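Local structure of cell surface protein (Faecalibacterium prausnitzii A2-165, 4GT6) at residues A[52-57]-A[76-81]; A[103-108]-A[126-131]; A[12-17]-A[24-29]; A[58-63]-A[82-87]. The protein is of unknown function but, in this N-terminal part of a longer extracellular chain, carries BspA-type leucine-rich repeats that probably bind other proteins at the cell surface. All coordinates share one frame; numbering follows the deposited sequence. Where two conformers were deposited one is given.

Contact 1: residues A[52-57]-A[76-81]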
loop_
_atom_site.group_PDB
_atom_site.type_symbol
_atom_site.label_atom_id
_atom_site.label_comp_id
_atom_site.label_asym_id
_atom_site.label_seq_id
_atom_site.Cartn_x
_atom_site.Cartn_y
_atom_site.Cartn_z
ATOM N N SER A 52 15.167 24.770 -13.140
ATOM C CA SER A 52 15.497 23.914 -11.984
ATOM C C SER A 52 14.308 23.088 -11.506
ATOM O O SER A 52 14.493 22.148 -10.721
ATOM C CB SER A 52 16.011 24.766 -10.817
ATOM O OG SER A 52 14.979 25.647 -10.401
ATOM N N LYS A 53 13.088 23.423 -11.966
ATOM C CA LYS A 53 11.921 22.712 -11.462
ATOM C C LYS A 53 10.802 22.618 -12.471
ATOM O O LYS A 53 10.540 23.566 -13.220
ATOM C CB LYS A 53 11.401 23.427 -10.175
ATOM C CG LYS A 53 10.097 22.840 -9.598
ATOM C CD LYS A 53 9.700 23.521 -8.279
ATOM C CE LYS A 53 8.406 22.950 -7.705
ATOM N NZ LYS A 53 8.011 23.759 -6.505
ATOM N N ILE A 54 10.139 21.451 -12.480
ATOM C CA ILE A 54 8.879 21.257 -13.218
ATOM C C ILE A 54 7.809 21.556 -12.191
ATOM O O ILE A 54 7.694 20.831 -11.203
ATOM C CB ILE A 54 8.764 19.845 -13.814
ATOM C CG1 ILE A 54 9.907 19.606 -14.849
ATOM C CG2 ILE A 54 7.348 19.674 -14.458
ATOM C CD1 ILE A 54 10.107 18.136 -15.175
ATOM N N GLY A 55 7.070 22.637 -12.394
ATOM C CA GLY A 55 6.085 23.073 -11.412
ATOM C C GLY A 55 4.965 22.084 -11.163
ATOM O O GLY A 55 4.737 21.154 -11.951
ATOM N N ASP A 56 4.246 22.298 -10.056
ATOM C CA ASP A 56 3.080 21.468 -9.739
ATOM C C ASP A 56 2.100 21.436 -10.919
ATOM O O ASP A 56 1.785 22.472 -11.522
ATOM C CB ASP A 56 2.347 22.031 -8.484
ATOM C CG ASP A 56 3.124 21.944 -7.160
ATOM O OD1 ASP A 56 4.271 21.429 -7.162
ATOM O OD2 ASP A 56 2.547 22.302 -6.108
ATOM N N ARG A 57 1.622 20.232 -11.251
ATOM C CA ARG A 57 0.529 19.959 -12.170
ATOM C C ARG A 57 0.751 20.370 -13.627
ATOM O O ARG A 57 -0.235 20.428 -14.371
ATOM C CB ARG A 57 -0.772 20.659 -11.643
ATOM C CG ARG A 57 -1.004 20.440 -10.129
ATOM C CD ARG A 57 -2.412 20.830 -9.699
ATOM N NE ARG A 57 -3.391 19.754 -9.912
ATOM C CZ ARG A 57 -3.659 18.769 -9.050
ATOM N NH1 ARG A 57 -3.041 18.717 -7.876
ATOM N NH2 ARG A 57 -4.552 17.842 -9.352
ATOM N N THR A 76 16.106 19.922 -10.620
ATOM C CA THR A 76 16.398 19.309 -9.318
ATOM C C THR A 76 15.093 18.940 -8.577
ATOM O O THR A 76 15.141 18.308 -7.524
ATOM C CB THR A 76 17.269 20.258 -8.465
ATOM O OG1 THR A 76 16.523 21.452 -8.190
ATOM C CG2 THR A 76 18.620 20.589 -9.138
ATOM N N GLU A 77 13.943 19.390 -9.097
ATOM C CA GLU A 77 12.666 19.135 -8.436
ATOM C C GLU A 77 11.560 18.903 -9.435
ATOM O O GLU A 77 11.449 19.638 -10.414
ATOM C CB GLU A 77 12.276 20.335 -7.539
ATOM C CG GLU A 77 11.019 20.086 -6.718
ATOM C CD GLU A 77 10.708 21.079 -5.611
ATOM O OE1 GLU A 77 11.568 21.926 -5.275
ATOM O OE2 GLU A 77 9.586 20.991 -5.068
ATOM N N ILE A 78 10.706 17.921 -9.137
ATOM C CA ILE A 78 9.504 17.612 -9.907
ATOM C C ILE A 78 8.354 17.918 -8.951
ATOM O O ILE A 78 8.285 17.349 -7.849
ATOM C CB ILE A 78 9.468 16.177 -10.491
ATOM C CG1 ILE A 78 10.608 15.992 -11.519
ATOM C CG2 ILE A 78 8.085 15.944 -11.194
ATOM C CD1 ILE A 78 10.859 14.555 -11.925
ATOM N N GLY A 79 7.494 18.836 -9.362
ATOM C CA GLY A 79 6.372 19.278 -8.541
ATOM C C GLY A 79 5.302 18.232 -8.315
ATOM O O GLY A 79 5.288 17.181 -8.972
ATOM N N SER A 80 4.386 18.529 -7.378
ATOM C CA SER A 80 3.297 17.604 -7.088
ATOM C C SER A 80 2.383 17.461 -8.304
ATOM O O SER A 80 2.169 18.435 -9.054
ATOM C CB SER A 80 2.502 18.068 -5.871
ATOM O OG SER A 80 1.884 19.321 -6.106
ATOM N N ASN A 81 1.878 16.231 -8.528
ATOM C CA ASN A 81 0.953 15.909 -9.625
ATOM C C ASN A 81 1.477 16.378 -10.993
ATOM O O ASN A 81 0.667 16.592 -11.898
ATOM C CB ASN A 81 -0.436 16.569 -9.336
ATOM C CG ASN A 81 -1.107 16.018 -8.086
ATOM O OD1 ASN A 81 -0.733 16.344 -6.956
ATOM N ND2 ASN A 81 -2.060 15.108 -8.273
HETATM O O HOH W 1 10.470 24.365 -4.892
HETATM O O HOH W 2 -0.811 20.102 -6.712
#

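Contact 2: residues A[103-108]-A[126-131]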
loop_
_atom_site.group_PDB
_atom_site.type_symbol
_atom_site.label_atom_id
_atom_site.label_comp_id
_atom_site.label_asym_id
_atom_site.label_seq_id
_atom_site.Cartn_x
_atom_site.Cartn_y
_atom_site.Cartn_z
ATOM N N LYS A 103 16.371 15.878 -7.131
ATOM C CA LYS A 103 16.534 15.624 -5.699
ATOM C C LYS A 103 15.208 15.412 -5.010
ATOM O O LYS A 103 15.160 14.744 -3.985
ATOM C CB LYS A 103 17.246 16.810 -5.029
ATOM C CG LYS A 103 18.683 17.054 -5.522
ATOM C CD LYS A 103 19.549 15.797 -5.562
ATOM C CE LYS A 103 20.158 15.435 -4.236
ATOM N NZ LYS A 103 21.106 14.282 -4.362
ATOM N N LYS A 104 14.142 16.044 -5.521
ATOM C CA LYS A 104 12.839 16.007 -4.853
ATOM C C LYS A 104 11.735 15.695 -5.845
ATOM O O LYS A 104 11.722 16.283 -6.923
ATOM C CB LYS A 104 12.583 17.366 -4.188
ATOM C CG LYS A 104 11.240 17.470 -3.454
ATOM C CD LYS A 104 11.159 18.754 -2.619
ATOM C CE LYS A 104 9.847 18.819 -1.873
ATOM N NZ LYS A 104 9.750 20.022 -0.998
ATOM N N ILE A 105 10.833 14.764 -5.488
ATOM C CA ILE A 105 9.676 14.407 -6.320
ATOM C C ILE A 105 8.434 14.634 -5.450
ATOM O O ILE A 105 8.359 14.096 -4.335
ATOM C CB ILE A 105 9.776 12.958 -6.901
ATOM C CG1 ILE A 105 10.991 12.824 -7.866
ATOM C CG2 ILE A 105 8.457 12.559 -7.645
ATOM C CD1 ILE A 105 11.291 11.387 -8.293
ATOM N N GLY A 106 7.503 15.464 -5.941
ATOM C CA GLY A 106 6.307 15.866 -5.205
ATOM C C GLY A 106 5.244 14.791 -5.084
ATOM O O GLY A 106 5.317 13.746 -5.739
ATOM N N ARG A 107 4.186 15.085 -4.289
ATOM C CA ARG A 107 3.090 14.127 -4.083
ATOM C C ARG A 107 2.434 13.791 -5.399
ATOM O O ARG A 107 2.253 14.699 -6.209
ATOM C CB ARG A 107 2.000 14.771 -3.172
ATOM C CG ARG A 107 2.474 15.144 -1.784
ATOM C CD ARG A 107 1.328 15.567 -0.892
ATOM N NE ARG A 107 0.641 16.753 -1.381
ATOM C CZ ARG A 107 -0.445 17.263 -0.810
ATOM N NH1 ARG A 107 -0.985 16.675 0.253
ATOM N NH2 ARG A 107 -1.004 18.357 -1.301
ATOM N N GLN A 108 2.044 12.519 -5.614
ATOM C CA GLN A 108 1.275 12.083 -6.784
ATOM C C GLN A 108 1.928 12.503 -8.120
ATOM O O GLN A 108 1.220 12.624 -9.134
ATOM C CB GLN A 108 -0.142 12.691 -6.676
ATOM C CG GLN A 108 -0.922 12.206 -5.439
ATOM C CD GLN A 108 -2.386 12.617 -5.458
ATOM O OE1 GLN A 108 -2.843 13.404 -6.305
ATOM N NE2 GLN A 108 -3.162 12.080 -4.523
ATOM N N THR A 126 16.507 12.487 -2.954
ATOM C CA THR A 126 16.658 12.451 -1.499
ATOM C C THR A 126 15.276 12.528 -0.864
ATOM O O THR A 126 15.146 12.226 0.313
ATOM C CB THR A 126 17.591 13.536 -0.969
ATOM O OG1 THR A 126 17.084 14.815 -1.328
ATOM C CG2 THR A 126 19.051 13.338 -1.398
ATOM N N GLU A 127 14.250 12.997 -1.618
ATOM C CA GLU A 127 12.890 13.131 -1.077
ATOM C C GLU A 127 11.874 12.747 -2.109
ATOM O O GLU A 127 11.932 13.242 -3.233
ATOM C CB GLU A 127 12.577 14.586 -0.630
ATOM C CG GLU A 127 13.448 15.151 0.477
ATOM C CD GLU A 127 13.094 16.598 0.763
ATOM O OE1 GLU A 127 12.087 16.834 1.468
ATOM O OE2 GLU A 127 13.764 17.494 0.202
ATOM N N ILE A 128 10.958 11.867 -1.743
ATOM C CA ILE A 128 9.848 11.448 -2.612
ATOM C C ILE A 128 8.595 11.522 -1.748
ATOM O O ILE A 128 8.529 10.840 -0.704
ATOM C CB ILE A 128 10.023 10.051 -3.258
ATOM C CG1 ILE A 128 11.426 9.805 -3.845
ATOM C CG2 ILE A 128 8.950 9.866 -4.308
ATOM C CD1 ILE A 128 11.714 8.264 -4.172
ATOM N N ASP A 129 7.604 12.314 -2.167
ATOM C CA ASP A 129 6.421 12.510 -1.337
ATOM C C ASP A 129 5.315 11.504 -1.652
ATOM O O ASP A 129 5.441 10.680 -2.552
ATOM C CB ASP A 129 5.910 13.955 -1.449
ATOM C CG ASP A 129 5.373 14.567 -0.149
ATOM O OD1 ASP A 129 4.962 13.782 0.783
ATOM O OD2 ASP A 129 5.303 15.823 -0.071
ATOM N N SER A 130 4.241 11.555 -0.862
ATOM C CA SER A 130 3.112 10.615 -0.889
ATOM C C SER A 130 2.606 10.278 -2.272
ATOM O O SER A 130 2.430 11.184 -3.100
ATOM C CB SER A 130 1.936 11.197 -0.108
ATOM O OG SER A 130 2.407 11.593 1.172
ATOM N N GLU A 131 2.353 8.965 -2.499
ATOM C CA GLU A 131 1.710 8.410 -3.698
ATOM C C GLU A 131 2.373 8.838 -5.014
ATOM O O GLU A 131 1.687 8.875 -6.041
ATOM C CB GLU A 131 0.258 8.920 -3.717
ATOM C CG GLU A 131 -0.575 8.475 -2.522
ATOM C CD GLU A 131 -1.957 9.093 -2.558
ATOM O OE1 GLU A 131 -2.077 10.328 -2.383
ATOM O OE2 GLU A 131 -2.911 8.347 -2.868
HETATM O O HOH W 3 15.477 17.047 -1.809
HETATM O O HOH W 4 4.567 17.377 -2.703
#

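Contact 3: residues A[12-17]-A[24-29]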
loop_
_atom_site.group_PDB
_atom_site.type_symbol
_atom_site.label_atom_id
_atom_site.label_comp_id
_atom_site.label_asym_id
_atom_site.label_seq_id
_atom_site.Cartn_x
_atom_site.Cartn_y
_atom_site.Cartn_z
ATOM N N GLY A 12 8.247 30.220 -25.784
ATOM C CA GLY A 12 7.688 29.200 -26.659
ATOM C C GLY A 12 6.413 28.625 -26.073
ATOM O O GLY A 12 5.538 29.369 -25.618
ATOM N N SER A 13 6.349 27.282 -25.985
ATOM C CA SER A 13 5.190 26.561 -25.449
ATOM C C SER A 13 5.183 26.442 -23.916
ATOM O O SER A 13 4.291 25.808 -23.376
ATOM C CB SER A 13 5.144 25.160 -26.050
ATOM O OG SER A 13 4.998 25.270 -27.451
ATOM N N TYR A 14 6.146 27.071 -23.221
ATOM C CA TYR A 14 6.249 26.980 -21.779
ATOM C C TYR A 14 6.114 28.328 -21.095
ATOM O O TYR A 14 6.637 29.337 -21.566
ATOM C CB TYR A 14 7.616 26.359 -21.402
ATOM C CG TYR A 14 7.701 24.890 -21.757
ATOM C CD1 TYR A 14 7.271 23.912 -20.867
ATOM C CD2 TYR A 14 8.191 24.479 -22.995
ATOM C CE1 TYR A 14 7.322 22.561 -21.200
ATOM C CE2 TYR A 14 8.238 23.130 -23.344
ATOM C CZ TYR A 14 7.817 22.173 -22.431
ATOM O OH TYR A 14 7.842 20.842 -22.754
ATOM N N GLN A 15 5.414 28.330 -19.983
ATOM C CA GLN A 15 5.339 29.476 -19.093
ATOM C C GLN A 15 6.162 29.131 -17.866
ATOM O O GLN A 15 6.289 27.948 -17.508
ATOM C CB GLN A 15 3.912 29.828 -18.702
ATOM C CG GLN A 15 3.056 30.228 -19.905
ATOM C CD GLN A 15 1.662 30.610 -19.508
ATOM O OE1 GLN A 15 1.288 30.612 -18.324
ATOM N NE2 GLN A 15 0.848 30.934 -20.511
ATOM N N PHE A 16 6.681 30.150 -17.201
ATOM C CA PHE A 16 7.558 29.939 -16.063
ATOM C C PHE A 16 7.557 31.129 -15.136
ATOM O O PHE A 16 7.187 32.250 -15.520
ATOM C CB PHE A 16 9.007 29.651 -16.550
ATOM C CG PHE A 16 9.635 30.786 -17.339
ATOM C CD1 PHE A 16 9.423 30.902 -18.714
ATOM C CD2 PHE A 16 10.403 31.763 -16.699
ATOM C CE1 PHE A 16 9.966 31.977 -19.436
ATOM C CE2 PHE A 16 10.951 32.834 -17.427
ATOM C CZ PHE A 16 10.759 32.913 -18.794
ATOM N N ILE A 17 8.001 30.879 -13.919
ATOM C CA ILE A 17 8.202 31.906 -12.892
ATOM C C ILE A 17 9.709 31.924 -12.559
ATOM O O ILE A 17 10.421 30.951 -12.849
ATOM C CB ILE A 17 7.309 31.710 -11.643
ATOM C CG1 ILE A 17 7.622 30.375 -10.910
ATOM C CG2 ILE A 17 5.815 31.858 -12.012
ATOM C CD1 ILE A 17 7.044 30.223 -9.490
ATOM N N ALA A 24 14.609 29.125 -13.110
ATOM C CA ALA A 24 13.198 29.227 -13.441
ATOM C C ALA A 24 12.479 27.938 -13.108
ATOM O O ALA A 24 13.072 26.853 -13.129
ATOM C CB ALA A 24 13.022 29.532 -14.925
ATOM N N THR A 25 11.183 28.060 -12.830
ATOM C CA THR A 25 10.286 26.923 -12.632
ATOM C C THR A 25 9.277 26.948 -13.746
ATOM O O THR A 25 8.614 27.978 -13.909
ATOM C CB THR A 25 9.605 26.991 -11.257
ATOM O OG1 THR A 25 10.604 26.866 -10.240
ATOM C CG2 THR A 25 8.482 25.896 -11.084
ATOM N N ILE A 26 9.133 25.837 -14.495
ATOM C CA ILE A 26 8.078 25.711 -15.535
ATOM C C ILE A 26 6.735 25.639 -14.820
ATOM O O ILE A 26 6.573 24.799 -13.941
ATOM C CB ILE A 26 8.293 24.452 -16.426
ATOM C CG1 ILE A 26 9.639 24.480 -17.197
ATOM C CG2 ILE A 26 7.076 24.218 -17.370
ATOM C CD1 ILE A 26 9.916 25.682 -18.030
ATOM N N THR A 27 5.765 26.483 -15.197
ATOM C CA THR A 27 4.467 26.469 -14.511
ATOM C C THR A 27 3.294 26.064 -15.406
ATOM O O THR A 27 2.232 25.737 -14.881
ATOM C CB THR A 27 4.184 27.844 -13.883
ATOM O OG1 THR A 27 4.282 28.843 -14.902
ATOM C CG2 THR A 27 5.124 28.158 -12.706
ATOM N N LYS A 28 3.473 26.097 -16.731
ATOM C CA LYS A 28 2.429 25.731 -17.695
ATOM C C LYS A 28 3.058 25.275 -19.001
ATOM O O LYS A 28 4.128 25.760 -19.382
ATOM C CB LYS A 28 1.490 26.946 -17.957
ATOM C CG LYS A 28 0.196 26.624 -18.730
ATOM C CD LYS A 28 -0.698 27.865 -18.910
ATOM C CE LYS A 28 -2.092 27.463 -19.333
ATOM N NZ LYS A 28 -3.053 28.594 -19.240
ATOM N N TYR A 29 2.381 24.358 -19.692
ATOM C CA TYR A 29 2.773 23.905 -21.015
ATOM C C TYR A 29 1.551 24.117 -21.907
ATOM O O TYR A 29 0.473 23.615 -21.571
ATOM C CB TYR A 29 3.243 22.455 -21.014
ATOM C CG TYR A 29 3.407 21.913 -22.417
ATOM C CD1 TYR A 29 4.458 22.338 -23.232
ATOM C CD2 TYR A 29 2.509 20.987 -22.936
ATOM C CE1 TYR A 29 4.645 21.803 -24.505
ATOM C CE2 TYR A 29 2.679 20.451 -24.213
ATOM C CZ TYR A 29 3.756 20.851 -24.985
ATOM O OH TYR A 29 3.942 20.301 -26.221
HETATM O O HOH W 5 1.905 29.747 -15.640
#

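Contact 4: residues A[58-63]-A[82-87]. With EDO (1,2-ethanediol), chain N.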
loop_
_atom_site.group_PDB
_atom_site.type_symbol
_atom_site.label_atom_id
_atom_site.label_comp_id
_atom_site.label_asym_id
_atom_site.label_seq_id
_atom_site.Cartn_x
_atom_site.Cartn_y
_atom_site.Cartn_z
ATOM N N VAL A 58 1.992 20.604 -14.071
ATOM C CA VAL A 58 2.201 21.063 -15.480
ATOM C C VAL A 58 1.560 20.103 -16.498
ATOM O O VAL A 58 0.891 20.559 -17.438
ATOM C CB VAL A 58 3.706 21.339 -15.813
ATOM C CG1 VAL A 58 3.873 21.738 -17.289
ATOM C CG2 VAL A 58 4.251 22.467 -14.924
ATOM N N PHE A 59 1.723 18.779 -16.307
ATOM C CA PHE A 59 1.107 17.803 -17.236
ATOM C C PHE A 59 0.008 16.982 -16.549
ATOM O O PHE A 59 -0.349 15.885 -17.010
ATOM C CB PHE A 59 2.176 16.871 -17.826
ATOM C CG PHE A 59 3.162 17.648 -18.650
ATOM C CD1 PHE A 59 2.913 17.914 -19.992
ATOM C CD2 PHE A 59 4.349 18.103 -18.092
ATOM C CE1 PHE A 59 3.820 18.665 -20.747
ATOM C CE2 PHE A 59 5.254 18.850 -18.856
ATOM C CZ PHE A 59 4.968 19.137 -20.167
ATOM N N CYS A 60 -0.562 17.535 -15.477
ATOM C CA CYS A 60 -1.635 16.894 -14.728
ATOM C C CYS A 60 -2.872 16.743 -15.625
ATOM O O CYS A 60 -3.338 17.737 -16.204
ATOM C CB CYS A 60 -1.967 17.696 -13.476
ATOM S SG CYS A 60 -3.264 16.946 -12.458
ATOM N N ASN A 61 -3.370 15.499 -15.791
ATOM C CA ASN A 61 -4.535 15.226 -16.654
ATOM C C ASN A 61 -4.310 15.741 -18.092
ATOM O O ASN A 61 -5.254 16.186 -18.733
ATOM C CB ASN A 61 -5.827 15.839 -16.072
ATOM C CG ASN A 61 -6.271 15.167 -14.812
ATOM O OD1 ASN A 61 -6.332 13.940 -14.750
ATOM N ND2 ASN A 61 -6.538 15.953 -13.759
ATOM N N TYR A 62 -3.066 15.664 -18.592
ATOM C CA TYR A 62 -2.700 16.136 -19.948
ATOM C C TYR A 62 -3.681 15.519 -20.923
ATOM O O TYR A 62 -3.838 14.305 -20.916
ATOM C CB TYR A 62 -1.254 15.721 -20.240
ATOM C CG TYR A 62 -0.710 16.227 -21.560
ATOM C CD1 TYR A 62 -0.540 17.593 -21.789
ATOM C CD2 TYR A 62 -0.253 15.339 -22.529
ATOM C CE1 TYR A 62 0.028 18.066 -22.975
ATOM C CE2 TYR A 62 0.318 15.792 -23.718
ATOM C CZ TYR A 62 0.467 17.158 -23.933
ATOM O OH TYR A 62 1.013 17.603 -25.108
ATOM N N LYS A 63 -4.412 16.337 -21.687
ATOM C CA LYS A 63 -5.509 15.806 -22.506
ATOM C C LYS A 63 -5.058 15.178 -23.841
ATOM O O LYS A 63 -5.850 14.472 -24.469
ATOM C CB LYS A 63 -6.560 16.907 -22.759
ATOM C CG LYS A 63 -6.093 18.058 -23.639
ATOM C CD LYS A 63 -7.198 19.111 -23.811
ATOM C CE LYS A 63 -7.829 19.067 -25.180
ATOM N NZ LYS A 63 -8.355 20.401 -25.581
ATOM N N ALA A 82 2.819 16.501 -11.157
ATOM C CA ALA A 82 3.384 17.031 -12.428
ATOM C C ALA A 82 2.994 16.186 -13.644
ATOM O O ALA A 82 2.824 16.744 -14.722
ATOM C CB ALA A 82 4.902 17.120 -12.341
ATOM N N PHE A 83 2.877 14.859 -13.489
ATOM C CA PHE A 83 2.530 13.978 -14.617
ATOM C C PHE A 83 1.359 13.091 -14.207
ATOM O O PHE A 83 1.204 11.978 -14.699
ATOM C CB PHE A 83 3.764 13.132 -15.052
ATOM C CG PHE A 83 4.898 13.996 -15.543
ATOM C CD1 PHE A 83 4.946 14.423 -16.871
ATOM C CD2 PHE A 83 5.908 14.413 -14.668
ATOM C CE1 PHE A 83 5.971 15.266 -17.308
ATOM C CE2 PHE A 83 6.941 15.247 -15.116
ATOM C CZ PHE A 83 6.954 15.683 -16.422
ATOM N N TYR A 84 0.519 13.601 -13.319
ATOM C CA TYR A 84 -0.643 12.872 -12.837
ATOM C C TYR A 84 -1.552 12.474 -14.009
ATOM O O TYR A 84 -1.890 13.311 -14.864
ATOM C CB TYR A 84 -1.411 13.780 -11.865
ATOM C CG TYR A 84 -2.675 13.182 -11.283
ATOM C CD1 TYR A 84 -2.637 12.450 -10.101
ATOM C CD2 TYR A 84 -3.921 13.418 -11.871
ATOM C CE1 TYR A 84 -3.803 11.963 -9.512
ATOM C CE2 TYR A 84 -5.091 12.919 -11.305
ATOM C CZ TYR A 84 -5.028 12.214 -10.110
ATOM O OH TYR A 84 -6.169 11.760 -9.511
ATOM N N ASN A 85 -1.923 11.192 -14.053
ATOM C CA ASN A 85 -2.849 10.638 -15.041
ATOM C C ASN A 85 -2.352 10.756 -16.496
ATOM O O ASN A 85 -3.162 10.994 -17.403
ATOM C CB ASN A 85 -4.235 11.295 -14.898
ATOM C CG ASN A 85 -5.362 10.373 -15.235
ATOM O OD1 ASN A 85 -5.351 9.193 -14.852
ATOM N ND2 ASN A 85 -6.358 10.899 -15.955
ATOM N N CYS A 86 -1.026 10.581 -16.717
ATOM C CA CYS A 86 -0.435 10.509 -18.064
ATOM C C CYS A 86 -0.306 9.007 -18.327
ATOM O O CYS A 86 0.742 8.385 -18.111
ATOM C CB CYS A 86 0.892 11.251 -18.124
ATOM S SG CYS A 86 0.690 13.049 -18.045
ATOM N N THR A 87 -1.432 8.409 -18.692
ATOM C CA THR A 87 -1.619 6.954 -18.663
ATOM C C THR A 87 -0.956 6.199 -19.806
ATOM O O THR A 87 -0.942 4.973 -19.749
ATOM C CB THR A 87 -3.118 6.593 -18.593
ATOM O OG1 THR A 87 -3.738 7.119 -19.745
ATOM C CG2 THR A 87 -3.818 7.208 -17.361
HETATM C C1 EDO N . -1.470 20.668 -19.919
HETATM O O1 EDO N . -0.064 20.529 -20.064
HETATM C C2 EDO N . -2.019 19.566 -18.980
HETATM O O2 EDO N . -1.797 19.888 -17.628
HETATM O O HOH W 6 -7.240 13.051 -17.339
HETATM O O HOH W 7 -4.926 12.540 -18.758
#

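Contact 1: residues A[52-57]-A[76-81]
Lys53 and Glu77 sit side by side on neighbouring parallel strands and show how a repeat protein copies one pattern onto the next. Backbone bonds carry the register: Ile54 N gives its hydrogen to Glu77 O, Gly79 N to Ile54 O at 2.7 Å, and Arg57 N to Ser80 O beyond the strands. Ser52 O is gripped twice, by Thr76 N and Glu77 N.

Among the charged groups, Lys53 and Glu77 point the same way, each with CG anti to its backbone N (chi1 175° and -175°). Their aliphatic parts touch before the ends meet in a long salt bridge, Lys53 NZ to Glu77 OE2 at 3.5 Å, and a water joins Lys53 NZ to Glu77 OE1. Asp56 OD1 takes the hydrogen of Ser80 N at 2.9 Å, approached from above the carboxylate plane. The Arg57 guanidinium stacks on the Asn81 amide, planes 27° apart, with Asn81 CB 3.7 Å from Arg57 NH1; Asn81 ND2 itself bonds to Gln108.

Apolar contact is modest: Ile54 CD1 lies 4.3 Å from Ile78 CG1, and both isoleucines rest on Ile71 of strand 68-71. Strand 24-29 pairs with the other edge of strand 47-54, while strand 104-105 continues the sheet beyond strand 77-78.

Contact 2: residues A[103-108]-A[126-131]
Two neighbouring coils of the leucine-rich repeat solenoid meet where strand 104-105 pairs in parallel with strand 127-128, and Ile105 and Ile128 turn to its buried face. Ile105 CB touches Ile128 CG2 at 4.1 Å; Ile105 also packs on Ile121 and Leu122, Ile128 on Met155. The backbone ladder starts at Lys103 O, which accepts from both Thr126 N and Glu127 N, and goes on through Ile105 N to Glu127 O, Asp129 N to Ile105 O and Gln108 N to Ser130 O.

On the outer face the charged chains come near without a salt bridge: Lys104 NZ stays 4.7 Å from Glu127 OE1.

Asp129 OD1 accepts from Ser130 N, the next residue along, and Asp129 OD2 lies 3.4 Å from Arg107 CG and is linked by water to Arg107 N. Gln108 and Glu131 both start with CG anti to the carbonyl carbon (chi1 -62°) and extend side by side, amide and carboxylate planes 65° apart. Gln108 OE1 is taken by Asn81, and Gln108 NE2 reaches Glu131 OE1 at 3.0 Å, nearly straight at 174°; Glu131 OE1 lies in the Gln108 amide plane, while the NE2 donor approaches from above the carboxylate plane.

Contact 3: residues A[12-17]-A[24-29]
Tyr14 lies across Tyr29 and Ile26 of the partner strand, on the same face of the sheet as both, and its side chain can be followed outward atom by atom. CB sits 4.1 Å from Ile26 CD1. CG is anti to the carbonyl carbon (chi1 -70°), beside the backbone N. Ring atom CD1 comes next, with Ile26 CG2 at its edge, 3.5 Å away and near the ring plane. Farther out, CE1 and CZ both meet Tyr29 CD1, CZ at 3.5 Å; that carbon lies over one face of the Tyr14 ring, offset toward the rim. The phenolic OH ends 3.7 Å from Tyr29 CD1. The two rings are oblique, planes 45° apart, and Tyr29 OH bonds to Glu33.

In the backbone, Gln15 N bonds to Lys28 O, while Ile17 and Thr25 exchange N-H...O bonds in both directions. On the other face Gln15 and Lys28 run side by side, with Gln15 OE1 close to Lys28 CD in one of the two Lys28 conformers, and a water bridges Gln15 OE1 to Thr27 OG1.

Between Gln15 and Phe16 the register slips by one residue. Gln15 O receives Thr27 N at 2.8 Å and, weakly, Lys28 N at 3.5 Å. Two residues facing one is the definition of a classic beta bulge, here set in the antiparallel hairpin of strands 14-18 and 24-29.

Contact 4: residues A[58-63]-A[82-87]
Phe59 N and Asn61 N, in a loop with no helix or strand, each find an acceptor one coil away: Ala82 O and Tyr84 O, both at 2.8 Å. Inside each coil a type II beta turn, Phe59 to Tyr62 and Phe83 to Cys86, makes its own bond; Tyr62 N gives to Phe59 O, whereas Cys86 N to Phe83 O is weak.

In one of two Asn85 conformers, Asn61 OD1 accepts a weak bond from Asn85 ND2, 3.3 Å long, and a water donates to Asn61 OD1 while accepting from Asn85 ND2. A second water donates to both Tyr62 O and Asn85 O. Val58 O accepts a hydrogen bond from O1 of a 1,2-ethanediol, probably from the crystallisation liquor, and Tyr62 OH is hydrogen-bonded to the backbone O of Glu33.

The apolar side is led by Phe59 and Phe83. Their planes are nearly parallel, 5° apart, but slid so that overlap is slight, with Phe59 CD2 at 3.4 Å from Phe83 CE1. Cys60 SG, anti to its backbone N (chi1 -178°), lies 3.6 Å from Tyr84 CD2, oblique to the ring.

Backbone bonds and ring packing thus probably hold the turns' spacing, while the asparagine link depends on conformer.

In the fold
Along the chain the hairpin of contact 3 comes first, and contacts 1 and 4 follow with alternating segments, since 52-57 runs on into 58-63 and 76-81 into 82-87; contact 2 comes last. Contacts 1, 2 and 3 lie on one mixed sheet: strand 24-29 pairs with 47-54, then 77-78, 104-105 and 127-128 follow in parallel. Their centres stand about 11 Å (3 to 1) and 10 Å (1 to 2) apart, whereas contacts 2 and 3 are about 21 Å apart and do not touch. Contact 4 continues the coils of contact 1, their centres about 12 Å apart. The hairpin thus covers the N-terminal end of the solenoid, whose first repeats continue its sheet.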